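Local atomic coordinates of Csm3 (Thermoplasma volcanium, PDB entry 6AE2), a protein that belongs to the type III-A CRISPR-Cas effector (Csm) complex, where it probably binds the crRNA and may cut target RNA. Residues A[28-33]-A[188-193]; A[89-94]-A[103-108]; A[180-185]-A[195-200]. All blocks are in the same frame, centred on the assembly; numbering follows the deposited sequence.

Contact 1: A[28-33]-A[188-193]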
loop_
_atom_site.group_PDB
_atom_site.type_symbol
_atom_site.label_atom_id
_atom_site.label_comp_id
_atom_site.label_asym_id
_atom_site.label_seq_id
_atom_site.Cartn_x
_atom_site.Cartn_y
_atom_site.Cartn_z
ATOM N N TYR A 28 -31.009 7.677 -13.662
ATOM C CA TYR A 28 -30.340 8.596 -12.753
ATOM C C TYR A 28 -28.853 8.279 -12.739
ATOM O O TYR A 28 -28.421 7.210 -13.177
ATOM C CB TYR A 28 -30.916 8.507 -11.335
ATOM C CG TYR A 28 -31.137 7.092 -10.836
ATOM C CD1 TYR A 28 -30.123 6.382 -10.207
ATOM C CD2 TYR A 28 -32.363 6.466 -11.000
ATOM C CE1 TYR A 28 -30.334 5.088 -9.754
ATOM C CE2 TYR A 28 -32.585 5.185 -10.548
ATOM C CZ TYR A 28 -31.570 4.497 -9.928
ATOM O OH TYR A 28 -31.803 3.215 -9.487
ATOM N N ASN A 29 -28.078 9.234 -12.237
ATOM C CA ASN A 29 -26.684 9.010 -11.894
ATOM C C ASN A 29 -26.567 8.786 -10.393
ATOM O O ASN A 29 -27.283 9.412 -9.605
ATOM C CB ASN A 29 -25.800 10.190 -12.307
ATOM C CG ASN A 29 -25.921 10.530 -13.777
ATOM O OD1 ASN A 29 -25.928 9.645 -14.634
ATOM N ND2 ASN A 29 -26.004 11.820 -14.079
ATOM N N ILE A 30 -25.674 7.882 -10.006
ATOM C CA ILE A 30 -25.301 7.695 -8.611
ATOM C C ILE A 30 -23.952 8.369 -8.411
ATOM O O ILE A 30 -22.983 8.055 -9.113
ATOM C CB ILE A 30 -25.241 6.209 -8.231
ATOM C CG1 ILE A 30 -26.622 5.563 -8.352
ATOM C CG2 ILE A 30 -24.709 6.048 -6.819
ATOM C CD1 ILE A 30 -26.578 4.055 -8.463
ATOM N N ILE A 31 -23.888 9.301 -7.464
ATOM C CA ILE A 31 -22.684 10.079 -7.200
ATOM C C ILE A 31 -22.054 9.569 -5.914
ATOM O O ILE A 31 -22.738 9.419 -4.895
ATOM C CB ILE A 31 -22.993 11.583 -7.103
ATOM C CG1 ILE A 31 -23.797 12.051 -8.320
ATOM C CG2 ILE A 31 -21.710 12.380 -6.980
ATOM C CD1 ILE A 31 -23.192 11.655 -9.644
ATOM N N TYR A 32 -20.752 9.293 -5.967
ATOM C CA TYR A 32 -19.971 8.879 -4.808
ATOM C C TYR A 32 -18.870 9.905 -4.581
ATOM O O TYR A 32 -18.073 10.172 -5.488
ATOM C CB TYR A 32 -19.351 7.493 -5.012
ATOM C CG TYR A 32 -20.316 6.327 -4.992
ATOM C CD1 TYR A 32 -20.818 5.833 -3.793
ATOM C CD2 TYR A 32 -20.699 5.697 -6.170
ATOM C CE1 TYR A 32 -21.692 4.757 -3.770
ATOM C CE2 TYR A 32 -21.569 4.621 -6.158
ATOM C CZ TYR A 32 -22.064 4.156 -4.956
ATOM O OH TYR A 32 -22.931 3.085 -4.943
ATOM N N ASN A 33 -18.822 10.477 -3.380
ATOM C CA ASN A 33 -17.721 11.360 -2.994
ATOM C C ASN A 33 -16.640 10.487 -2.373
ATOM O O ASN A 33 -16.605 10.263 -1.162
ATOM C CB ASN A 33 -18.200 12.451 -2.044
ATOM C CG ASN A 33 -18.964 13.548 -2.759
ATOM O OD1 ASN A 33 -18.489 14.108 -3.749
ATOM N ND2 ASN A 33 -20.154 13.862 -2.262
ATOM N N ASP A 188 -30.963 -1.958 -16.394
ATOM C CA ASP A 188 -29.689 -2.192 -15.732
ATOM C C ASP A 188 -29.909 -2.733 -14.324
ATOM O O ASP A 188 -30.873 -2.376 -13.643
ATOM C CB ASP A 188 -28.875 -0.901 -15.662
ATOM C CG ASP A 188 -28.124 -0.612 -16.943
ATOM O OD1 ASP A 188 -27.921 -1.551 -17.742
ATOM O OD2 ASP A 188 -27.735 0.557 -17.149
ATOM N N ASN A 189 -28.995 -3.602 -13.893
ATOM C CA ASN A 189 -29.031 -4.166 -12.544
ATOM C C ASN A 189 -28.145 -3.299 -11.658
ATOM O O ASN A 189 -26.940 -3.525 -11.530
ATOM C CB ASN A 189 -28.585 -5.623 -12.553
ATOM C CG ASN A 189 -28.964 -6.358 -11.281
ATOM O OD1 ASN A 189 -29.076 -5.756 -10.214
ATOM N ND2 ASN A 189 -29.178 -7.665 -11.393
ATOM N N GLU A 190 -28.758 -2.285 -11.041
ATOM C CA GLU A 190 -28.011 -1.338 -10.217
ATOM C C GLU A 190 -27.266 -2.044 -9.091
ATOM O O GLU A 190 -26.095 -1.750 -8.825
ATOM C CB GLU A 190 -28.964 -0.282 -9.653
ATOM C CG GLU A 190 -28.311 0.700 -8.696
ATOM C CD GLU A 190 -29.305 1.331 -7.740
ATOM O OE1 GLU A 190 -30.221 2.035 -8.211
ATOM O OE2 GLU A 190 -29.169 1.121 -6.515
ATOM N N GLU A 191 -27.934 -2.988 -8.422
ATOM C CA GLU A 191 -27.318 -3.663 -7.284
ATOM C C GLU A 191 -26.097 -4.470 -7.711
ATOM O O GLU A 191 -25.096 -4.527 -6.986
ATOM C CB GLU A 191 -28.346 -4.560 -6.593
ATOM C CG GLU A 191 -27.748 -5.590 -5.649
ATOM C CD GLU A 191 -28.801 -6.316 -4.838
ATOM O OE1 GLU A 191 -28.656 -7.539 -4.625
ATOM O OE2 GLU A 191 -29.777 -5.662 -4.413
ATOM N N GLU A 192 -26.153 -5.093 -8.891
ATOM C CA GLU A 192 -25.007 -5.859 -9.373
ATOM C C GLU A 192 -23.851 -4.944 -9.758
ATOM O O GLU A 192 -22.682 -5.287 -9.540
ATOM C CB GLU A 192 -25.419 -6.732 -10.559
ATOM C CG GLU A 192 -26.096 -8.036 -10.169
ATOM C CD GLU A 192 -25.200 -8.938 -9.342
ATOM O OE1 GLU A 192 -24.077 -9.242 -9.795
ATOM O OE2 GLU A 192 -25.622 -9.344 -8.238
ATOM N N MET A 193 -24.154 -3.776 -10.330
ATOM C CA MET A 193 -23.097 -2.858 -10.745
ATOM C C MET A 193 -22.373 -2.269 -9.542
ATOM O O MET A 193 -21.137 -2.199 -9.521
ATOM C CB MET A 193 -23.679 -1.748 -11.617
ATOM C CG MET A 193 -24.191 -2.224 -12.962
ATOM S SD MET A 193 -24.629 -0.832 -14.009
ATOM C CE MET A 193 -26.293 -0.563 -13.425
#
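Y28 and E190 make the polar half of this contact, and I30 with the stem of the same glutamate makes the apolar half. The Y28 hydroxyl donates to E190 OE1; the modelled 2.4 Å between OH and OE1 is doubtfully short at this resolution and says nothing about bond strength. OE1 comes in at the edge of the phenol ring and close to its plane, while the carboxylate is turned 80° from that plane. The two side chains meet at about a right angle. E190 reaches the strand because its CG lies anti to the backbone N (chi1 176°) and the chain runs on extended. K229 of the adjoining strand adds a long, weak ion pair to OE1.

The apolar contact is small. CD1 of I30 packs against CG of E190 at 3.8 Å, so the methylene stem rests on the isoleucine tip before the carboxylate turns to the tyrosine. I30 CG1 also sits at the edge of the Y28 ring, in its plane, and I184 touches both strand residues.

A capping bond secures the start of the helix that carries E190. N189 is the N-cap: its OD1 accepts from E192 N at 3.3 Å, with the donor above the amide plane. M193 N to N189 O, at 3.0 Å, is the first backbone bond of the helix. Just before it, D188 accepts from Y185 N and forms a salt bridge with R124, which ties the turn back to the sheet.

The arrangement is that of an N-capped helix following the short connection after strand 175-185, its first residue reaching by its side chain to strand 26-38, which lies between strands 175-185 and 220-230, as in the ferredoxin-like (RRM-type) core of RAMP proteins.

Contact 2: A[89-94]-A[103-108]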
loop_
_atom_site.group_PDB
_atom_site.type_symbol
_atom_site.label_atom_id
_atom_site.label_comp_id
_atom_site.label_asym_id
_atom_site.label_seq_id
_atom_site.Cartn_x
_atom_site.Cartn_y
_atom_site.Cartn_z
ATOM N N SER A 89 -8.272 -4.194 -14.122
ATOM C CA SER A 89 -7.331 -5.298 -14.281
ATOM C C SER A 89 -7.473 -6.323 -13.165
ATOM O O SER A 89 -7.297 -7.524 -13.401
ATOM C CB SER A 89 -5.900 -4.766 -14.333
ATOM O OG SER A 89 -5.471 -4.333 -13.053
ATOM N N LEU A 90 -7.799 -5.874 -11.949
ATOM C CA LEU A 90 -7.959 -6.803 -10.834
ATOM C C LEU A 90 -9.190 -7.683 -11.016
ATOM O O LEU A 90 -9.159 -8.877 -10.693
ATOM C CB LEU A 90 -8.043 -6.033 -9.518
ATOM C CG LEU A 90 -6.743 -5.387 -9.034
ATOM C CD1 LEU A 90 -7.043 -4.218 -8.119
ATOM C CD2 LEU A 90 -5.868 -6.407 -8.331
ATOM N N LEU A 91 -10.283 -7.114 -11.529
ATOM C CA LEU A 91 -11.480 -7.915 -11.762
ATOM C C LEU A 91 -11.271 -8.895 -12.909
ATOM O O LEU A 91 -11.780 -10.020 -12.873
ATOM C CB LEU A 91 -12.677 -7.007 -12.032
ATOM C CG LEU A 91 -13.154 -6.176 -10.839
ATOM C CD1 LEU A 91 -13.858 -4.908 -11.308
ATOM C CD2 LEU A 91 -14.057 -7.000 -9.933
ATOM N N GLU A 92 -10.519 -8.487 -13.933
ATOM C CA GLU A 92 -10.190 -9.402 -15.018
ATOM C C GLU A 92 -9.236 -10.499 -14.570
ATOM O O GLU A 92 -9.194 -11.562 -15.199
ATOM C CB GLU A 92 -9.593 -8.628 -16.194
ATOM C CG GLU A 92 -10.590 -7.723 -16.898
ATOM C CD GLU A 92 -9.922 -6.652 -17.737
ATOM O OE1 GLU A 92 -8.818 -6.203 -17.363
ATOM O OE2 GLU A 92 -10.505 -6.256 -18.770
ATOM N N ASN A 93 -8.471 -10.267 -13.499
ATOM C CA ASN A 93 -7.595 -11.306 -12.968
ATOM C C ASN A 93 -8.381 -12.354 -12.189
ATOM O O ASN A 93 -8.050 -13.544 -12.240
ATOM C CB ASN A 93 -6.515 -10.686 -12.081
ATOM C CG ASN A 93 -5.500 -9.885 -12.872
ATOM O OD1 ASN A 93 -5.500 -9.907 -14.102
ATOM N ND2 ASN A 93 -4.628 -9.173 -12.166
ATOM N N VAL A 94 -9.421 -11.932 -11.461
ATOM C CA VAL A 94 -10.254 -12.867 -10.712
ATOM C C VAL A 94 -11.405 -13.418 -11.540
ATOM O O VAL A 94 -12.202 -14.213 -11.021
ATOM C CB VAL A 94 -10.821 -12.216 -9.434
ATOM C CG1 VAL A 94 -9.702 -11.571 -8.626
ATOM C CG2 VAL A 94 -11.905 -11.203 -9.785
ATOM N N ASP A 103 -20.912 -10.065 -18.898
ATOM C CA ASP A 103 -19.683 -9.289 -18.748
ATOM C C ASP A 103 -20.044 -7.910 -18.201
ATOM O O ASP A 103 -20.069 -6.902 -18.912
ATOM C CB ASP A 103 -18.941 -9.200 -20.076
ATOM C CG ASP A 103 -17.475 -8.857 -19.905
ATOM O OD1 ASP A 103 -17.054 -8.571 -18.764
ATOM O OD2 ASP A 103 -16.740 -8.873 -20.916
ATOM N N ILE A 104 -20.335 -7.876 -16.898
ATOM C CA ILE A 104 -20.644 -6.608 -16.246
ATOM C C ILE A 104 -19.402 -5.729 -16.171
ATOM O O ILE A 104 -19.505 -4.495 -16.178
ATOM C CB ILE A 104 -21.253 -6.862 -14.854
ATOM C CG1 ILE A 104 -21.688 -5.545 -14.204
ATOM C CG2 ILE A 104 -20.273 -7.617 -13.964
ATOM C CD1 ILE A 104 -22.753 -5.714 -13.145
ATOM N N VAL A 105 -18.217 -6.339 -16.107
ATOM C CA VAL A 105 -16.976 -5.568 -16.097
ATOM C C VAL A 105 -16.861 -4.742 -17.370
ATOM O O VAL A 105 -16.630 -3.527 -17.326
ATOM C CB VAL A 105 -15.765 -6.503 -15.920
ATOM C CG1 VAL A 105 -14.471 -5.775 -16.257
ATOM C CG2 VAL A 105 -15.722 -7.055 -14.505
ATOM N N SER A 106 -17.027 -5.391 -18.525
ATOM C CA SER A 106 -16.999 -4.670 -19.793
ATOM C C SER A 106 -18.116 -3.638 -19.858
ATOM O O SER A 106 -17.893 -2.487 -20.253
ATOM C CB SER A 106 -17.110 -5.654 -20.960
ATOM O OG SER A 106 -15.838 -6.114 -21.383
ATOM N N LYS A 107 -19.331 -4.030 -19.459
ATOM C CA LYS A 107 -20.472 -3.128 -19.561
ATOM C C LYS A 107 -20.288 -1.879 -18.708
ATOM O O LYS A 107 -20.773 -0.801 -19.074
ATOM C CB LYS A 107 -21.753 -3.858 -19.162
ATOM C CG LYS A 107 -23.015 -3.260 -19.762
ATOM C CD LYS A 107 -22.886 -3.105 -21.269
ATOM C CE LYS A 107 -24.128 -2.472 -21.871
ATOM N NZ LYS A 107 -24.815 -3.392 -22.820
ATOM N N MET A 108 -19.590 -1.996 -17.579
ATOM C CA MET A 108 -19.349 -0.852 -16.705
ATOM C C MET A 108 -18.114 -0.065 -17.137
ATOM O O MET A 108 -18.198 1.133 -17.420
ATOM C CB MET A 108 -19.199 -1.323 -15.255
ATOM C CG MET A 108 -20.511 -1.492 -14.512
ATOM S SD MET A 108 -20.265 -1.649 -12.734
ATOM C CE MET A 108 -19.672 -0.010 -12.324
#
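L91 and V105 supply the apolar contact between the two helices. CG2 of V105 meets CB of L91 at 3.9 Å, so the valine packs against the root of the leucine, not its methyl ends. V105 has CG1 opposite its backbone N (chi1 166°) and CG2 beside it, which spreads the methyls along the other helix: CG2 goes to L91, and CG1 goes to the CG of E92 at a loose 4.4 Å. The rest of L91 turns toward Y96 and helix 190-205, and Y96 also touches I104, which extends the apolar layer beyond this pair.

The polar groups lie beside this contact. The E92 carboxylate is taken by R88, one turn earlier on its own helix, in a salt bridge, and R88 also touches V105 and S106. E92 OE2 stays 6.9 Å from D103 OD1, so the two acids do not meet.

A capping bond marks the start of the second helix. D103 is the N-cap: its OD1 accepts from S106 N at 3.2 Å, and a side-chain bond from S106 OG to D103 OD2 at 2.9 Å adds to it. Both donors approach from above the carboxylate plane.

Two consecutive helices joined by a loop pack together here: the C-terminal end of helix 80-93 lies against the N-capped first turn of helix 104-109, on the helical side of the RAMP fold.

Contact 3: A[180-185]-A[195-200]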
loop_
_atom_site.group_PDB
_atom_site.type_symbol
_atom_site.label_atom_id
_atom_site.label_comp_id
_atom_site.label_asym_id
_atom_site.label_seq_id
_atom_site.Cartn_x
_atom_site.Cartn_y
_atom_site.Cartn_z
ATOM N N ILE A 180 -16.996 9.674 -8.118
ATOM C CA ILE A 180 -17.320 8.558 -8.998
ATOM C C ILE A 180 -18.773 8.709 -9.419
ATOM O O ILE A 180 -19.659 8.847 -8.567
ATOM C CB ILE A 180 -17.090 7.194 -8.321
ATOM C CG1 ILE A 180 -15.602 6.947 -8.076
ATOM C CG2 ILE A 180 -17.686 6.072 -9.167
ATOM C CD1 ILE A 180 -15.316 5.595 -7.452
ATOM N N ILE A 181 -19.016 8.689 -10.726
ATOM C CA ILE A 181 -20.351 8.874 -11.281
ATOM C C ILE A 181 -20.769 7.585 -11.970
ATOM O O ILE A 181 -20.108 7.126 -12.909
ATOM C CB ILE A 181 -20.407 10.063 -12.251
ATOM C CG1 ILE A 181 -19.918 11.336 -11.559
ATOM C CG2 ILE A 181 -21.826 10.251 -12.762
ATOM C CD1 ILE A 181 -19.360 12.366 -12.499
ATOM N N LEU A 182 -21.868 7.009 -11.500
ATOM C CA LEU A 182 -22.446 5.794 -12.051
ATOM C C LEU A 182 -23.773 6.155 -12.704
ATOM O O LEU A 182 -24.679 6.656 -12.030
ATOM C CB LEU A 182 -22.655 4.755 -10.951
ATOM C CG LEU A 182 -21.850 3.460 -10.996
ATOM C CD1 LEU A 182 -22.136 2.646 -9.749
ATOM C CD2 LEU A 182 -22.194 2.668 -12.241
ATOM N N SER A 183 -23.887 5.911 -14.006
ATOM C CA SER A 183 -25.112 6.189 -14.745
ATOM C C SER A 183 -25.951 4.920 -14.839
ATOM O O SER A 183 -25.442 3.861 -15.220
ATOM C CB SER A 183 -24.799 6.729 -16.139
ATOM O OG SER A 183 -24.086 7.949 -16.048
ATOM N N ILE A 184 -27.231 5.033 -14.490
ATOM C CA ILE A 184 -28.142 3.896 -14.424
ATOM C C ILE A 184 -29.219 4.079 -15.481
ATOM O O ILE A 184 -29.849 5.141 -15.557
ATOM C CB ILE A 184 -28.775 3.753 -13.028
ATOM C CG1 ILE A 184 -27.698 3.785 -11.943
ATOM C CG2 ILE A 184 -29.604 2.475 -12.943
ATOM C CD1 ILE A 184 -26.688 2.672 -12.049
ATOM N N TYR A 185 -29.438 3.043 -16.284
ATOM C CA TYR A 185 -30.456 3.055 -17.320
ATOM C C TYR A 185 -31.490 1.974 -17.035
ATOM O O TYR A 185 -31.219 1.000 -16.329
ATOM C CB TYR A 185 -29.833 2.848 -18.710
ATOM C CG TYR A 185 -28.991 4.020 -19.173
ATOM C CD1 TYR A 185 -27.756 4.284 -18.594
ATOM C CD2 TYR A 185 -29.435 4.865 -20.185
ATOM C CE1 TYR A 185 -26.985 5.359 -19.010
ATOM C CE2 TYR A 185 -28.671 5.941 -20.607
ATOM C CZ TYR A 185 -27.447 6.182 -20.017
ATOM O OH TYR A 185 -26.683 7.249 -20.432
ATOM N N LYS A 195 -22.179 -3.684 -6.649
ATOM C CA LYS A 195 -21.429 -4.800 -6.087
ATOM C C LYS A 195 -20.138 -5.041 -6.860
ATOM O O LYS A 195 -19.072 -5.218 -6.259
ATOM C CB LYS A 195 -22.295 -6.060 -6.073
ATOM C CG LYS A 195 -21.510 -7.358 -6.025
ATOM C CD LYS A 195 -22.429 -8.552 -5.825
ATOM C CE LYS A 195 -21.642 -9.851 -5.736
ATOM N NZ LYS A 195 -22.326 -10.956 -6.466
ATOM N N CYS A 196 -20.207 -5.036 -8.195
ATOM C CA CYS A 196 -18.996 -5.185 -8.995
ATOM C C CYS A 196 -17.997 -4.075 -8.691
ATOM O O CYS A 196 -16.782 -4.304 -8.683
ATOM C CB CYS A 196 -19.350 -5.198 -10.481
ATOM S SG CYS A 196 -17.936 -5.003 -11.587
ATOM N N LEU A 197 -18.491 -2.864 -8.428
ATOM C CA LEU A 197 -17.608 -1.761 -8.064
ATOM C C LEU A 197 -17.018 -1.967 -6.674
ATOM O O LEU A 197 -15.822 -1.742 -6.458
ATOM C CB LEU A 197 -18.371 -0.438 -8.137
ATOM C CG LEU A 197 -17.632 0.848 -7.750
ATOM C CD1 LEU A 197 -16.241 0.913 -8.373
ATOM C CD2 LEU A 197 -18.456 2.071 -8.133
ATOM N N LYS A 198 -17.845 -2.401 -5.719
ATOM C CA LYS A 198 -17.384 -2.542 -4.341
ATOM C C LYS A 198 -16.283 -3.590 -4.227
ATOM O O LYS A 198 -15.230 -3.335 -3.626
ATOM C CB LYS A 198 -18.558 -2.892 -3.424
ATOM C CG LYS A 198 -19.626 -1.813 -3.311
ATOM C CD LYS A 198 -19.451 -0.974 -2.058
ATOM C CE LYS A 198 -20.693 -0.140 -1.775
ATOM N NZ LYS A 198 -21.843 -0.986 -1.347
ATOM N N THR A 199 -16.504 -4.781 -4.795
ATOM C CA THR A 199 -15.505 -5.839 -4.667
ATOM C C THR A 199 -14.239 -5.516 -5.447
ATOM O O THR A 199 -13.151 -5.970 -5.072
ATOM C CB THR A 199 -16.072 -7.187 -5.121
ATOM O OG1 THR A 199 -15.969 -7.302 -6.544
ATOM C CG2 THR A 199 -17.520 -7.339 -4.697
ATOM N N GLY A 200 -14.353 -4.747 -6.531
ATOM C CA GLY A 200 -13.157 -4.243 -7.184
ATOM C C GLY A 200 -12.332 -3.372 -6.256
ATOM O O GLY A 200 -11.102 -3.465 -6.227
#
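I180, L182 and L197 make the contact with aliphatic methyls alone, so no ring face or edge enters it; the one aromatic residue in the two segments, Y185, meets W26 edge-to-face instead, at the end of the strand.

L197 carries the helix side of the contact. Its CG is anti to the backbone N (chi1 178°), which sends the side chain out to the sheet, and its CD2 reaches two strand residues at once: CG2 of I180 at 4.2 Å and CD1 of L182 at 4.1 Å. The two leucine side chains run alongside each other, antiparallel, and touch through these methyl groups. I180 and L182 are two apart on the strand and thus face the same way, while I181 and S183 face the other side of the sheet. L125 on the adjoining strand touches both I180 and L182, so the pair belongs to a continuous apolar surface.

The helix has other work on its remaining sides. C196 and T199 pack on L91 and Y96, T199 also touches Y235 of the second subunit, and K195 makes a long, weak ion pair with E236 of that subunit.

Helix and sheet are held together here by dispersion contacts between buried side chains, the layering expected where the second helix of a ferredoxin-like RAMP domain packs back on the strand that precedes it.

In the fold
From the N terminus, strand 26-38 opens contact 1, whose partner lies 155 residues later at the start of helix 190-205. Contact 2 is nested inside that long loop and closes a short one, from helix 80-93 to helix 104-109. Strand 175-185 then opens contact 3 before contact 1 has closed, and residues 195-200 close it afterwards, so contacts 1 and 3 cross. These two share a helix and lie on neighbouring strands, joined by backbone pairing between I30 and L182. Contact 2 lies alongside the same helix, and M108 reaches both M193 on it and L182 on the sheet; the helix pair thus packs on helix 190-205 and touches the sheet through M108.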